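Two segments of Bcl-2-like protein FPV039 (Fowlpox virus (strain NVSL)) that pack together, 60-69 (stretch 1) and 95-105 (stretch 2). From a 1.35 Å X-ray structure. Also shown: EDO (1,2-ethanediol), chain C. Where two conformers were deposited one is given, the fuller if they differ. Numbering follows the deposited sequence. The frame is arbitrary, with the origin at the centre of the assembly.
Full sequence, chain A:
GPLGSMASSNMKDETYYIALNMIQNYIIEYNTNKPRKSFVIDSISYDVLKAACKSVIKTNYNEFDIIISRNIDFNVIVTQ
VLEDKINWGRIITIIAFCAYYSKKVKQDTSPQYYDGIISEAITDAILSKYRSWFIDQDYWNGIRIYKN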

# COMPACT_ATOMS: atom_id res chain seq x y z
N ASN A 60 -2.08 13.83 1.20
CA ASN A 60 -0.63 13.83 1.13
C ASN A 60 -0.04 13.82 -0.25
O ASN A 60 1.17 13.76 -0.38
CB ASN A 60 -0.07 12.61 1.88
CG ASN A 60 -0.48 12.59 3.31
OD1 ASN A 60 0.13 13.31 4.12
ND2 ASN A 60 -1.41 11.74 3.67
N TYR A 61 -0.87 13.96 -1.29
CA TYR A 61 -0.31 13.82 -2.64
C TYR A 61 0.79 14.82 -2.94
O TYR A 61 1.72 14.47 -3.66
CB TYR A 61 -1.40 13.89 -3.76
CG TYR A 61 -1.90 15.26 -4.06
CD1 TYR A 61 -2.93 15.86 -3.37
CD2 TYR A 61 -1.28 15.99 -5.04
CE1 TYR A 61 -3.30 17.17 -3.66
CE2 TYR A 61 -1.65 17.27 -5.32
CZ TYR A 61 -2.66 17.83 -4.68
OH TYR A 61 -3.00 19.15 -4.83
N ASN A 62 0.74 16.05 -2.41
CA ASN A 62 1.82 16.99 -2.70
C ASN A 62 3.15 16.56 -2.10
O ASN A 62 4.19 16.75 -2.68
CB ASN A 62 1.48 18.39 -2.17
CG ASN A 62 0.29 19.01 -2.93
OD1 ASN A 62 -0.83 19.21 -2.37
ND2 ASN A 62 0.55 19.38 -4.10
N GLU A 63 3.08 15.92 -0.93
CA GLU A 63 4.29 15.38 -0.34
C GLU A 63 4.81 14.19 -1.14
O GLU A 63 6.01 14.05 -1.37
CB GLU A 63 3.97 14.96 1.11
CG GLU A 63 5.28 14.87 2.01
CD GLU A 63 5.81 16.20 2.41
OE1 GLU A 63 6.85 16.32 3.09
OE2 GLU A 63 5.21 17.30 2.10
N PHE A 64 3.88 13.35 -1.57
CA PHE A 64 4.24 12.22 -2.40
C PHE A 64 4.90 12.69 -3.68
O PHE A 64 5.87 12.05 -4.16
CB PHE A 64 2.99 11.36 -2.76
CG PHE A 64 2.35 10.59 -1.63
CD1 PHE A 64 2.93 10.55 -0.36
CD2 PHE A 64 1.21 9.88 -1.85
CE1 PHE A 64 2.30 9.80 0.65
CE2 PHE A 64 0.61 9.13 -0.87
CZ PHE A 64 1.18 9.12 0.41
N ASP A 65 4.42 13.82 -4.24
CA ASP A 65 5.00 14.33 -5.44
C ASP A 65 6.48 14.70 -5.25
O ASP A 65 7.35 14.44 -6.11
CB ASP A 65 4.22 15.56 -5.98
CG ASP A 65 2.92 15.19 -6.66
OD1 ASP A 65 2.72 14.00 -7.06
OD2 ASP A 65 2.05 16.11 -6.76
N ILE A 66 6.78 15.36 -4.12
CA ILE A 66 8.19 15.67 -3.87
C ILE A 66 9.02 14.38 -3.71
O ILE A 66 10.09 14.25 -4.32
CB ILE A 66 8.32 16.58 -2.67
CG1 ILE A 66 7.66 17.93 -2.99
CG2 ILE A 66 9.82 16.75 -2.33
CD1 ILE A 66 7.70 18.91 -1.83
N ILE A 67 8.48 13.42 -2.97
CA ILE A 67 9.20 12.15 -2.74
C ILE A 67 9.51 11.49 -4.08
O ILE A 67 10.63 11.04 -4.35
CB ILE A 67 8.36 11.27 -1.82
CG1 ILE A 67 8.40 11.75 -0.37
CG2 ILE A 67 8.86 9.79 -1.94
CD1 ILE A 67 7.40 11.19 0.52
N ILE A 68 8.52 11.43 -4.95
CA ILE A 68 8.71 10.70 -6.21
C ILE A 68 9.60 11.43 -7.21
O ILE A 68 10.03 10.79 -8.24
CB ILE A 68 7.28 10.45 -6.79
CG1 ILE A 68 6.54 9.47 -5.85
CG2 ILE A 68 7.31 9.84 -8.19
CD1 ILE A 68 5.08 9.28 -6.11
N SER A 69 9.84 12.73 -7.00
CA SER A 69 10.71 13.46 -7.92
C SER A 69 12.20 13.12 -7.80
O SER A 69 13.03 13.52 -8.65
CB SER A 69 10.45 14.94 -7.77
OG SER A 69 11.09 15.43 -6.60
N ILE A 95 0.36 1.07 0.59
CA ILE A 95 -0.43 0.76 -0.58
C ILE A 95 -0.85 2.02 -1.28
O ILE A 95 -0.79 2.12 -2.52
CB ILE A 95 -1.63 -0.15 -0.21
CG1 ILE A 95 -1.13 -1.50 0.32
CG2 ILE A 95 -2.57 -0.32 -1.36
CD1 ILE A 95 -2.24 -2.34 1.00
N ALA A 96 -1.28 3.02 -0.53
CA ALA A 96 -1.70 4.30 -1.13
C ALA A 96 -0.54 4.97 -1.88
O ALA A 96 -0.70 5.39 -3.04
CB ALA A 96 -2.23 5.22 -0.05
N PHE A 97 0.60 5.09 -1.24
CA PHE A 97 1.79 5.65 -1.87
C PHE A 97 2.13 4.87 -3.14
O PHE A 97 2.43 5.46 -4.17
CB PHE A 97 2.95 5.65 -0.90
CG PHE A 97 4.20 6.11 -1.58
CD1 PHE A 97 4.46 7.48 -1.72
CD2 PHE A 97 5.12 5.23 -2.07
CE1 PHE A 97 5.61 7.91 -2.41
CE2 PHE A 97 6.28 5.66 -2.74
CZ PHE A 97 6.51 6.99 -2.93
N CYS A 98 2.18 3.56 -3.04
CA CYS A 98 2.60 2.73 -4.16
C CYS A 98 1.59 2.78 -5.29
O CYS A 98 2.02 2.73 -6.47
CB CYS A 98 2.86 1.30 -3.73
SG CYS A 98 4.41 1.08 -2.81
N ALA A 99 0.28 2.83 -5.02
CA ALA A 99 -0.70 3.05 -6.08
C ALA A 99 -0.46 4.38 -6.77
O ALA A 99 -0.43 4.47 -8.01
CB ALA A 99 -2.12 2.95 -5.53
N TYR A 100 -0.32 5.45 -5.98
CA TYR A 100 -0.08 6.77 -6.51
C TYR A 100 1.17 6.78 -7.40
O TYR A 100 1.17 7.31 -8.53
CB TYR A 100 0.07 7.73 -5.32
CG TYR A 100 0.15 9.18 -5.67
CD1 TYR A 100 -1.00 9.93 -5.97
CD2 TYR A 100 1.36 9.83 -5.86
CE1 TYR A 100 -0.95 11.21 -6.36
CE2 TYR A 100 1.43 11.17 -6.25
CZ TYR A 100 0.25 11.84 -6.48
OH TYR A 100 0.31 13.16 -6.90
N TYR A 101 2.25 6.16 -6.90
CA TYR A 101 3.51 6.03 -7.59
C TYR A 101 3.33 5.28 -8.91
O TYR A 101 3.85 5.73 -9.96
CB TYR A 101 4.51 5.32 -6.63
CG TYR A 101 5.80 4.87 -7.26
CD1 TYR A 101 6.81 5.75 -7.53
CD2 TYR A 101 6.00 3.58 -7.63
CE1 TYR A 101 7.99 5.34 -8.10
CE2 TYR A 101 7.18 3.15 -8.21
CZ TYR A 101 8.15 4.07 -8.42
OH TYR A 101 9.34 3.65 -9.01
N SER A 102 2.66 4.13 -8.85
CA SER A 102 2.46 3.30 -10.06
C SER A 102 1.87 4.10 -11.20
O SER A 102 2.31 4.00 -12.36
CB SER A 102 1.53 2.15 -9.69
OG SER A 102 1.11 1.29 -10.76
N LYS A 103 0.87 4.93 -10.90
CA LYS A 103 0.24 5.71 -11.95
C LYS A 103 1.20 6.78 -12.47
O LYS A 103 1.22 7.08 -13.66
CB LYS A 103 -1.07 6.29 -11.43
CG LYS A 103 -1.86 7.01 -12.49
CD LYS A 103 -3.20 7.46 -11.93
CE LYS A 103 -4.02 8.25 -13.00
NZ LYS A 103 -4.45 7.44 -14.18
N LYS A 104 2.02 7.36 -11.61
CA LYS A 104 2.96 8.37 -12.04
C LYS A 104 4.05 7.82 -12.93
O LYS A 104 4.58 8.56 -13.77
CB LYS A 104 3.62 9.07 -10.85
CG LYS A 104 2.69 9.94 -9.98
CD LYS A 104 2.05 11.06 -10.76
CE LYS A 104 1.22 11.88 -9.83
NZ LYS A 104 0.43 12.93 -10.61
N VAL A 105 4.47 6.57 -12.75
CA VAL A 105 5.58 5.97 -13.48
C VAL A 105 5.09 5.12 -14.66
O VAL A 105 5.94 4.50 -15.33
CB VAL A 105 6.57 5.20 -12.56
CG1 VAL A 105 7.20 6.14 -11.55
CG2 VAL A 105 5.91 3.95 -11.97
C1 EDO C . 12.00 1.17 -8.44
O1 EDO C . 11.33 2.25 -7.82
C2 EDO C . 13.02 1.57 -9.44
O2 EDO C . 14.08 2.09 -8.57
O HOH W 1 0.44 15.87 -8.93

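The two stretches form a helix-helix contact that is mainly aromatic and aliphatic, with one short hydrogen bond, from Y100 to D65, at the side where it meets solvent. The helix axes cross at -60° and come no closer than 10.8 Å, a wide spacing that leaves room for rings between the backbones; 470 Å² of surface is buried in all. The CA atoms of F64 and F97 lie 7.0 Å apart and those of I68 and Y101 7.1 Å, whereas those of Y61 and Y100 are 8.0 Å apart.

Y100 is the principal knob. Its CA-to-CB bond points toward the first helix, and with chi1 at -173° (t) the ring reaches into a hole lined by Y61, F64, D65 and I68, residues from successive turns. F64 CB and I68 CD1 each lie 3.8 Å from Y100 CD2, the isoleucine methyl at the edge of the ring, while Y61 CB packs 3.8 Å from Y100 CE1. The length of tyrosine suits this place: the ring fills the apolar part of the hole and carries its hydroxyl out to the carboxylate of D65. There Y100 OH donates a hydrogen bond of 2.6 Å to D65 OD1. The CA-to-CB bond of D65 points sideways, but the end of its side chain comes nearer to the second helix and so meets the hydroxyl. The ring of Y61, by contrast, leads away, leaving its CB to make the closest approach, 3.6 Å from Y100 OH.

The same carboxylate also faces K104, one turn beyond Y100. K104 NZ is 4.4 Å from D65 OD1, too far for a salt bridge, but water 1 spans the gap: it donates to D65 OD2 at 2.7 Å and accepts a weak hydrogen bond from K104 NZ at 3.4 Å. The aliphatic part of the lysine helps to cover the site, with K104 CE 3.8 Å from D65 OD1.

Deeper in the contact, F64 links two aromatic residues of the second helix. F97 directs its edge at the face of F64, with planes at 88°, centroids 5.1 Å apart and F97 CD1 3.7 Å from F64 CD1. F64 in turn presents its own edge to the face of Y100 in an offset arrangement, with planes at 60° and centroids 5.8 Å apart. All three residues are buried, and the flat rings fit together at steep angles without lying face to face.

Isoleucines extend this apolar surface. I67 CG2 lies 3.8 Å from F97 CE1, and I68 CG1 approaches F97 CZ at 3.8 Å. I68, which has 92 Å² covered by the second helix, adopts an m, t rotamer; its CD1 reaches Y100 and also comes within 4.0 Å of Y101 CB. In this rotamer its branched chain touches three aromatic residues, F97, Y100 and Y101, at once. Y101 sends its hydroxyl to the bound ethanediol, with a 2.7 Å hydrogen bond between Y101 OH and EDO O1.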